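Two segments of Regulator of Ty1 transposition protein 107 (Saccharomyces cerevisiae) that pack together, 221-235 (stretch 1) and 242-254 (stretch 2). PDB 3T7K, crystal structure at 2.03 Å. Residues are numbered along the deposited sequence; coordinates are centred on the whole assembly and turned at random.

Stretch 1 (221-235) NETILIVEWNWCVES
Stretch 2 (242-254) DFTSKKNVLYQKK

The carbonyl of Ile-226 serves two successive amides: its O accepts from Leu-250 N at 2.8 Å and from Tyr-251 N at 3.2 Å. This fork is a classic beta bulge, and it shifts the register by one, so that Leu-225 faces Gln-252 (CA to CA 4.6 Å) while Val-227 faces Val-249 (CA to CA 4.5 Å). Leu-250 is the extra residue, its phi/psi of -94/-26 breaking the extended run. The rule is economical: one residue is absorbed, yet the pairs before and after it still share a face.

Around it, the strand through Ile-224 and Ile-226 runs antiparallel to strand 249-253, at 172°. Ile-224 N donates to Lys-253 O at 3.0 Å, and Lys-253 N to Ile-224 O at 2.9 Å; Ile-226 N donates to Tyr-251 O at 2.8 Å. Beyond the bulge, Glu-228 N reaches Asn-248 O at 3.0 Å. Asn-248, at a left-handed 70/3, fills the third position of the type II turn from Lys-246 to Val-249, a site that favours Gly or Asn.

Outside the bulge the side chains alternate between faces, whereas Leu-250 points its CA-to-CB bond toward the first stretch, where its CD2 lies 3.5 Å from Glu-228 CG. Ile-224 and Ile-226, both m,t, share one face with Tyr-251 (chi1 t) and Lys-253 (t,t,t,m), whose NZ makes a weak 3.3 Å hydrogen bond to Glu-222 O. On the other, Leu-225 (t,p) places CD1 4.0 Å from Val-249 CG1.

The helix that follows lays Trp-231 (chi1 t, chi2 91°) against the second stretch, its CB 3.6 Å from Asn-248 CB. Water satisfies the indole nitrogen: Trp-231 NE1 donates to water 1 at 2.9 Å, which donates to Asp-242 O and Ser-245 O, tying the ring to the type I turn spanning those residues.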

ATOM      1  N   ASN C 221      12.737   3.318  40.724  1.00 32.96           N
ATOM      2  CA  ASN C 221      12.731   1.899  40.431  1.00 37.29           C
ATOM      3  C   ASN C 221      12.556   1.605  38.945  1.00 38.28           C
ATOM      4  O   ASN C 221      12.517   0.456  38.553  1.00 35.86           O
ATOM      5  CB  ASN C 221      11.658   1.168  41.254  1.00 35.75           C
ATOM      6  CG  ASN C 221      11.883   1.313  42.754  1.00 46.90           C
ATOM      7  OD1 ASN C 221      13.001   1.142  43.234  1.00 40.75           O
ATOM      8  ND2 ASN C 221      10.831   1.668  43.488  1.00 44.20           N
ATOM      9  N   GLU C 222      12.476   2.644  38.125  1.00 39.75           N
ATOM     10  CA  GLU C 222      12.118   2.435  36.716  1.00 37.05           C
ATOM     11  C   GLU C 222      13.330   2.319  35.795  1.00 37.04           C
ATOM     12  O   GLU C 222      14.451   2.646  36.174  1.00 36.98           O
ATOM     13  CB  GLU C 222      11.145   3.519  36.252  1.00 36.26           C
ATOM     14  CG  GLU C 222       9.685   3.150  36.538  1.00 43.34           C
ATOM     15  CD  GLU C 222       9.218   1.911  35.757  1.00 47.69           C
ATOM     16  OE1 GLU C 222       9.998   1.366  34.936  1.00 45.47           O
ATOM     17  OE2 GLU C 222       8.061   1.477  35.958  1.00 52.63           O
ATOM     18  N   THR C 223      13.120   1.840  34.578  1.00 35.13           N
ATOM     19  CA  THR C 223      14.265   1.563  33.738  1.00 32.57           C
ATOM     20  C   THR C 223      14.574   2.713  32.787  1.00 32.27           C
ATOM     21  O   THR C 223      13.691   3.476  32.395  1.00 31.06           O
ATOM     22  CB  THR C 223      14.068   0.268  32.979  1.00 34.71           C
ATOM     23  OG1 THR C 223      12.849   0.357  32.244  1.00 32.57           O
ATOM     24  CG2 THR C 223      13.963  -0.884  33.969  1.00 39.67           C
ATOM     25  N   ILE C 224      15.845   2.826  32.428  1.00 32.76           N
ATOM     26  CA  ILE C 224      16.322   3.940  31.632  1.00 31.62           C
ATOM     27  C   ILE C 224      17.318   3.443  30.610  1.00 32.99           C
ATOM     28  O   ILE C 224      18.144   2.577  30.906  1.00 30.46           O
ATOM     29  CB  ILE C 224      17.062   4.969  32.512  1.00 31.77           C
ATOM     30  CG1 ILE C 224      16.204   5.396  33.699  1.00 31.85           C
ATOM     31  CG2 ILE C 224      17.480   6.178  31.684  1.00 33.29           C
ATOM     32  CD1 ILE C 224      17.007   6.087  34.810  1.00 32.13           C
ATOM     33  N   LEU C 225      17.242   3.999  29.406  1.00 32.19           N
ATOM     34  CA  LEU C 225      18.226   3.731  28.381  1.00 27.79           C
ATOM     35  C   LEU C 225      18.664   5.061  27.801  1.00 27.93           C
ATOM     36  O   LEU C 225      17.841   5.851  27.352  1.00 31.00           O
ATOM     37  CB  LEU C 225      17.629   2.846  27.285  1.00 30.79           C
ATOM     38  CG  LEU C 225      18.520   2.645  26.066  1.00 28.31           C
ATOM     39  CD1 LEU C 225      19.827   1.975  26.463  1.00 29.80           C
ATOM     40  CD2 LEU C 225      17.785   1.796  25.051  1.00 31.35           C
ATOM     41  N   ILE C 226      19.960   5.324  27.825  1.00 29.61           N
ATOM     42  CA  ILE C 226      20.478   6.555  27.254  1.00 27.70           C
ATOM     43  C   ILE C 226      21.538   6.185  26.231  1.00 31.01           C
ATOM     44  O   ILE C 226      22.515   5.508  26.559  1.00 33.83           O
ATOM     45  CB  ILE C 226      21.068   7.472  28.343  1.00 25.80           C
ATOM     46  CG1 ILE C 226      20.048   7.682  29.466  1.00 30.39           C
ATOM     47  CG2 ILE C 226      21.453   8.802  27.751  1.00 30.05           C
ATOM     48  CD1 ILE C 226      20.502   8.688  30.534  1.00 30.15           C
ATOM     49  N   VAL C 227      21.342   6.623  24.989  1.00 32.24           N
ATOM     50  CA  VAL C 227      22.241   6.252  23.903  1.00 32.11           C
ATOM     51  C   VAL C 227      22.690   7.466  23.108  1.00 32.88           C
ATOM     52  O   VAL C 227      22.130   8.559  23.244  1.00 38.30           O
ATOM     53  CB  VAL C 227      21.544   5.301  22.903  1.00 31.23           C
ATOM     54  CG1 VAL C 227      21.120   4.010  23.587  1.00 30.72           C
ATOM     55  CG2 VAL C 227      20.347   6.008  22.305  1.00 29.61           C
ATOM     56  N   GLU C 228      23.712   7.273  22.281  1.00 33.85           N
ATOM     57  CA  GLU C 228      24.115   8.279  21.311  1.00 36.60           C
ATOM     58  C   GLU C 228      23.347   8.068  19.995  1.00 35.87           C
ATOM     59  O   GLU C 228      22.780   6.998  19.752  1.00 33.71           O
ATOM     60  CB  GLU C 228      25.620   8.189  21.045  1.00 40.23           C
ATOM     61  CG  GLU C 228      26.477   8.262  22.310  1.00 44.40           C
ATOM     62  CD  GLU C 228      27.976   8.266  22.039  1.00 43.72           C
ATOM     63  OE1 GLU C 228      28.606   7.194  22.147  0.41 42.39           O
ATOM     64  OE2 GLU C 228      28.517   9.349  21.734  0.20 42.91           O
ATOM     65  N   TRP C 229      23.328   9.094  19.153  1.00 39.53           N
ATOM     66  CA  TRP C 229      22.683   9.008  17.845  1.00 37.30           C
ATOM     67  C   TRP C 229      23.221   7.805  17.086  1.00 38.37           C
ATOM     68  O   TRP C 229      22.466   7.055  16.473  1.00 39.79           O
ATOM     69  CB  TRP C 229      22.903  10.308  17.056  1.00 38.83           C
ATOM     70  CG  TRP C 229      22.531  10.232  15.591  1.00 44.51           C
ATOM     71  CD1 TRP C 229      23.361  10.446  14.529  1.00 44.89           C
ATOM     72  CD2 TRP C 229      21.244   9.912  15.033  1.00 42.03           C
ATOM     73  NE1 TRP C 229      22.673  10.286  13.350  1.00 47.35           N
ATOM     74  CE2 TRP C 229      21.373   9.961  13.630  1.00 46.20           C
ATOM     75  CE3 TRP C 229      20.001   9.591  15.587  1.00 43.25           C
ATOM     76  CZ2 TRP C 229      20.302   9.698  12.766  1.00 45.91           C
ATOM     77  CZ3 TRP C 229      18.936   9.326  14.725  1.00 44.23           C
ATOM     78  CH2 TRP C 229      19.096   9.384  13.332  1.00 43.67           C
ATOM     79  N   ASN C 230      24.529   7.601  17.153  1.00 34.78           N
ATOM     80  CA  ASN C 230      25.161   6.498  16.434  1.00 39.89           C
ATOM     81  C   ASN C 230      24.549   5.144  16.755  1.00 37.97           C
ATOM     82  O   ASN C 230      24.683   4.205  15.987  1.00 38.89           O
ATOM     83  CB  ASN C 230      26.657   6.458  16.746  1.00 43.96           C
ATOM     84  CG  ASN C 230      27.509   6.535  15.508  0.33 47.01           C
ATOM     85  OD1 ASN C 230      27.642   5.556  14.772  0.63 48.25           O
ATOM     86  ND2 ASN C 230      28.101   7.701  15.270  0.79 49.65           N
ATOM     87  N   TRP C 231      23.911   5.030  17.915  1.00 35.77           N
ATOM     88  CA  TRP C 231      23.279   3.776  18.326  1.00 34.31           C
ATOM     89  C   TRP C 231      22.071   3.520  17.435  1.00 35.13           C
ATOM     90  O   TRP C 231      21.769   2.367  17.080  1.00 33.15           O
ATOM     91  CB  TRP C 231      22.846   3.869  19.803  1.00 31.21           C
ATOM     92  CG  TRP C 231      22.207   2.644  20.415  1.00 31.40           C
ATOM     93  CD1 TRP C 231      22.842   1.620  21.081  1.00 31.52           C
ATOM     94  CD2 TRP C 231      20.809   2.334  20.453  1.00 27.14           C
ATOM     95  NE1 TRP C 231      21.922   0.705  21.528  1.00 31.57           N
ATOM     96  CE2 TRP C 231      20.666   1.120  21.152  1.00 29.82           C
ATOM     97  CE3 TRP C 231      19.661   2.967  19.963  1.00 30.16           C
ATOM     98  CZ2 TRP C 231      19.426   0.528  21.369  1.00 31.07           C
ATOM     99  CZ3 TRP C 231      18.427   2.374  20.178  1.00 30.89           C
ATOM    100  CH2 TRP C 231      18.321   1.169  20.871  1.00 28.90           C
ATOM    101  N   CYS C 232      21.382   4.605  17.086  1.00 32.61           N
ATOM    102  CA  CYS C 232      20.211   4.531  16.215  1.00 33.94           C
ATOM    103  C   CYS C 232      20.625   4.256  14.780  1.00 34.75           C
ATOM    104  O   CYS C 232      19.927   3.552  14.060  1.00 35.64           O
ATOM    105  CB  CYS C 232      19.434   5.839  16.240  1.00 33.63           C
ATOM    106  SG  CYS C 232      18.839   6.285  17.881  1.00 40.99           S
ATOM    107  N   VAL C 233      21.750   4.829  14.375  1.00 33.40           N
ATOM    108  CA  VAL C 233      22.244   4.671  13.019  1.00 37.66           C
ATOM    109  C   VAL C 233      22.691   3.245  12.773  1.00 39.20           C
ATOM    110  O   VAL C 233      22.392   2.683  11.732  1.00 39.82           O
ATOM    111  CB  VAL C 233      23.404   5.633  12.714  1.00 37.03           C
ATOM    112  CG1 VAL C 233      24.070   5.276  11.380  1.00 35.82           C
ATOM    113  CG2 VAL C 233      22.901   7.057  12.690  1.00 36.73           C
ATOM    114  N   GLU C 234      23.395   2.656  13.736  1.00 34.18           N
ATOM    115  CA  GLU C 234      23.800   1.265  13.611  1.00 39.25           C
ATOM    116  C   GLU C 234      22.595   0.332  13.591  1.00 40.16           C
ATOM    117  O   GLU C 234      22.581  -0.630  12.829  1.00 40.56           O
ATOM    118  CB  GLU C 234      24.760   0.847  14.730  1.00 40.06           C
ATOM    119  CG  GLU C 234      26.151   1.429  14.590  1.00 46.27           C
ATOM    120  OE1 GLU C 234      26.888   0.000  12.836  1.00 54.69           O
ATOM    121  OE2 GLU C 234      27.079   2.171  12.539  1.00 42.20           O
ATOM    122  N   SER C 235      21.595   0.601  14.433  1.00 35.55           N
ATOM    123  CA  SER C 235      20.383  -0.214  14.435  1.00 36.33           C
ATOM    124  C   SER C 235      19.701  -0.160  13.055  1.00 33.62           C
ATOM    125  O   SER C 235      19.215  -1.168  12.570  1.00 34.76           O
ATOM    126  CB  SER C 235      19.405   0.256  15.507  1.00 33.94           C
ATOM    127  OG  SER C 235      20.014   0.273  16.786  1.00 35.57           O
ATOM    128  N   ASP C 242      20.198  -4.239  18.662  1.00 36.01           N
ATOM    129  CA  ASP C 242      20.878  -5.264  19.441  1.00 37.91           C
ATOM    130  C   ASP C 242      21.072  -4.765  20.872  1.00 39.39           C
ATOM    131  O   ASP C 242      21.902  -3.897  21.123  1.00 37.55           O
ATOM    132  CB  ASP C 242      22.222  -5.596  18.808  1.00 39.52           C
ATOM    133  CG  ASP C 242      23.035  -6.563  19.635  1.00 46.92           C
ATOM    134  OD1 ASP C 242      22.440  -7.343  20.426  1.00 45.73           O
ATOM    135  OD2 ASP C 242      24.277  -6.535  19.490  1.00 49.72           O
ATOM    136  N   PHE C 243      20.296  -5.312  21.799  1.00 37.97           N
ATOM    137  CA  PHE C 243      20.300  -4.834  23.171  1.00 41.59           C
ATOM    138  C   PHE C 243      21.456  -5.394  23.987  1.00 45.24           C
ATOM    139  O   PHE C 243      21.660  -4.989  25.129  1.00 41.00           O
ATOM    140  CB  PHE C 243      18.970  -5.136  23.857  1.00 37.52           C
ATOM    141  CG  PHE C 243      17.883  -4.135  23.542  1.00 40.45           C
ATOM    142  CD1 PHE C 243      17.986  -2.822  23.976  1.00 40.51           C
ATOM    143  CD2 PHE C 243      16.757  -4.515  22.818  1.00 42.55           C
ATOM    144  CE1 PHE C 243      16.986  -1.899  23.698  1.00 39.25           C
ATOM    145  CE2 PHE C 243      15.749  -3.605  22.534  1.00 43.55           C
ATOM    146  CZ  PHE C 243      15.860  -2.293  22.983  1.00 39.88           C
ATOM    147  N   THR C 244      22.214  -6.317  23.402  1.00 43.15           N
ATOM    148  CA  THR C 244      23.357  -6.897  24.097  1.00 46.76           C
ATOM    149  C   THR C 244      24.616  -6.111  23.754  1.00 48.83           C
ATOM    150  O   THR C 244      25.677  -6.358  24.311  1.00 49.03           O
ATOM    151  CB  THR C 244      23.584  -8.384  23.739  1.00 47.64           C
ATOM    152  OG1 THR C 244      24.056  -8.484  22.392  1.00 47.33           O
ATOM    153  CG2 THR C 244      22.305  -9.196  23.893  1.00 46.79           C
ATOM    154  N   SER C 245      24.484  -5.168  22.825  1.00 44.12           N
ATOM    155  CA  SER C 245      25.596  -4.344  22.391  1.00 44.27           C
ATOM    156  C   SER C 245      25.793  -3.169  23.342  1.00 47.11           C
ATOM    157  O   SER C 245      24.820  -2.524  23.733  1.00 45.31           O
ATOM    158  CB  SER C 245      25.330  -3.838  20.975  1.00 44.84           C
ATOM    159  OG  SER C 245      26.169  -2.744  20.649  1.00 48.52           O
ATOM    160  N   LYS C 246      27.038  -2.896  23.730  1.00 46.63           N
ATOM    161  CA  LYS C 246      27.321  -1.775  24.627  1.00 46.55           C
ATOM    162  C   LYS C 246      27.871  -0.604  23.840  1.00 46.90           C
ATOM    163  O   LYS C 246      28.048   0.496  24.375  1.00 46.91           O
ATOM    164  CB  LYS C 246      28.280  -2.171  25.765  1.00 48.73           C
ATOM    165  CG  LYS C 246      27.675  -3.173  26.736  0.77 48.51           C
ATOM    166  CD  LYS C 246      26.182  -2.921  26.935  0.69 50.30           C
ATOM    167  CE  LYS C 246      25.493  -4.091  27.638  0.21 48.82           C
ATOM    168  NZ  LYS C 246      25.834  -4.199  29.084  0.78 49.54           N
ATOM    169  N   LYS C 247      28.111  -0.850  22.556  1.00 44.64           N
ATOM    170  CA  LYS C 247      28.493   0.192  21.607  1.00 48.53           C
ATOM    171  C   LYS C 247      27.451   1.316  21.576  1.00 44.92           C
ATOM    172  O   LYS C 247      26.262   1.070  21.335  1.00 46.77           O
ATOM    173  CB  LYS C 247      28.708  -0.455  20.203  1.00 44.54           C
ATOM    174  CG  LYS C 247      29.803  -1.511  20.325  0.41 43.64           C
ATOM    175  CD  LYS C 247      30.073  -2.265  19.048  0.19 42.76           C
ATOM    176  CE  LYS C 247      30.298  -3.743  19.358  0.51 41.78           C
ATOM    177  NZ  LYS C 247      31.731  -4.157  19.332  0.49 40.94           N
ATOM    178  N   ASN C 248      27.895   2.539  21.842  1.00 41.30           N
ATOM    179  CA  ASN C 248      27.028   3.717  21.787  1.00 42.57           C
ATOM    180  C   ASN C 248      25.981   3.817  22.892  1.00 38.03           C
ATOM    181  O   ASN C 248      25.169   4.743  22.893  1.00 39.21           O
ATOM    182  CB  ASN C 248      26.350   3.839  20.415  1.00 42.52           C
ATOM    183  CG  ASN C 248      27.348   3.899  19.287  1.00 46.62           C
ATOM    184  OD1 ASN C 248      28.061   4.901  19.123  1.00 50.75           O
ATOM    185  ND2 ASN C 248      27.414   2.829  18.495  1.00 46.02           N
ATOM    186  N   VAL C 249      25.984   2.873  23.823  1.00 39.94           N
ATOM    187  CA  VAL C 249      25.109   2.987  24.980  1.00 40.66           C
ATOM    188  C   VAL C 249      25.848   3.748  26.076  1.00 42.00           C
ATOM    189  O   VAL C 249      26.941   3.356  26.473  1.00 39.88           O
ATOM    190  CB  VAL C 249      24.679   1.609  25.489  1.00 41.76           C
ATOM    191  CG1 VAL C 249      23.832   1.736  26.758  1.00 36.51           C
ATOM    192  CG2 VAL C 249      23.930   0.865  24.394  1.00 34.04           C
ATOM    193  N   LEU C 250      25.263   4.841  26.549  1.00 36.34           N
ATOM    194  CA  LEU C 250      25.933   5.672  27.535  1.00 37.91           C
ATOM    195  C   LEU C 250      25.557   5.309  28.962  1.00 40.19           C
ATOM    196  O   LEU C 250      26.334   5.532  29.896  1.00 35.22           O
ATOM    197  CB  LEU C 250      25.648   7.144  27.275  1.00 41.26           C
ATOM    198  CG  LEU C 250      25.998   7.561  25.847  1.00 41.38           C
ATOM    199  CD1 LEU C 250      25.931   9.066  25.730  1.00 42.51           C
ATOM    200  CD2 LEU C 250      27.393   7.049  25.508  1.00 43.99           C
ATOM    201  N   TYR C 251      24.364   4.746  29.119  1.00 37.57           N
ATOM    202  CA  TYR C 251      23.832   4.413  30.430  1.00 34.23           C
ATOM    203  C   TYR C 251      22.616   3.538  30.272  1.00 33.40           C
ATOM    204  O   TYR C 251      21.736   3.813  29.454  1.00 35.97           O
ATOM    205  CB  TYR C 251      23.450   5.699  31.169  1.00 35.39           C
ATOM    206  CG  TYR C 251      22.803   5.484  32.517  1.00 35.54           C
ATOM    207  CD1 TYR C 251      23.538   5.621  33.691  1.00 38.53           C
ATOM    208  CD2 TYR C 251      21.458   5.146  32.620  1.00 32.49           C
ATOM    209  CE1 TYR C 251      22.947   5.431  34.939  1.00 38.73           C
ATOM    210  CE2 TYR C 251      20.860   4.959  33.851  1.00 39.57           C
ATOM    211  CZ  TYR C 251      21.614   5.102  35.009  1.00 40.07           C
ATOM    212  OH  TYR C 251      21.029   4.916  36.236  1.00 44.41           O
ATOM    213  N   GLN C 252      22.556   2.459  31.032  1.00 38.16           N
ATOM    214  CA  GLN C 252      21.308   1.705  31.079  1.00 33.16           C
ATOM    215  C   GLN C 252      21.063   1.125  32.445  1.00 37.60           C
ATOM    216  O   GLN C 252      21.999   0.745  33.165  1.00 36.82           O
ATOM    217  CB  GLN C 252      21.227   0.633  30.000  1.00 33.76           C
ATOM    218  CG  GLN C 252      22.347  -0.336  29.946  1.00 36.36           C
ATOM    219  CD  GLN C 252      22.201  -1.287  28.760  1.00 46.11           C
ATOM    220  OE1 GLN C 252      21.091  -1.533  28.277  1.00 43.70           O
ATOM    221  NE2 GLN C 252      23.323  -1.808  28.277  1.00 44.10           N
ATOM    222  N   LYS C 253      19.788   1.074  32.795  1.00 35.44           N
ATOM    223  CA  LYS C 253      19.335   0.602  34.087  1.00 36.68           C
ATOM    224  C   LYS C 253      18.160  -0.282  33.719  1.00 36.20           C
ATOM    225  O   LYS C 253      17.152   0.227  33.217  1.00 34.62           O
ATOM    226  CB  LYS C 253      18.870   1.814  34.915  1.00 34.15           C
ATOM    227  CG  LYS C 253      18.231   1.511  36.275  1.00 39.08           C
ATOM    228  CD  LYS C 253      17.929   2.833  37.040  1.00 34.99           C
ATOM    229  CE  LYS C 253      17.570   2.583  38.486  1.00 41.13           C
ATOM    230  NZ  LYS C 253      16.456   1.623  38.635  1.00 41.06           N
ATOM    231  N   LYS C 254      18.311  -1.598  33.916  1.00 35.64           N
ATOM    232  CA  LYS C 254      17.308  -2.582  33.513  1.00 44.43           C
ATOM    233  C   LYS C 254      17.102  -3.645  34.591  1.00 45.52           C
ATOM    234  O   LYS C 254      17.457  -3.427  35.763  1.00 49.02           O
ATOM    235  CB  LYS C 254      17.689  -3.228  32.157  1.00 39.48           C
ATOM    236  CG  LYS C 254      19.236  -3.165  31.857  1.00 43.74           C
ATOM    237  CD  LYS C 254      19.518  -4.091  30.605  1.00 45.89           C
ATOM    238  CE  LYS C 254      20.650  -5.059  30.960  0.15 44.33           C
ATOM    239  NZ  LYS C 254      20.994  -6.026  29.881  0.37 43.62           N
TER
HETATM  240  O   HOH W   1      22.515  -1.757  22.844  1.00 38.29           O
HETATM  241  O   HOH W   2      21.298  -1.834  17.998  1.00 37.96           O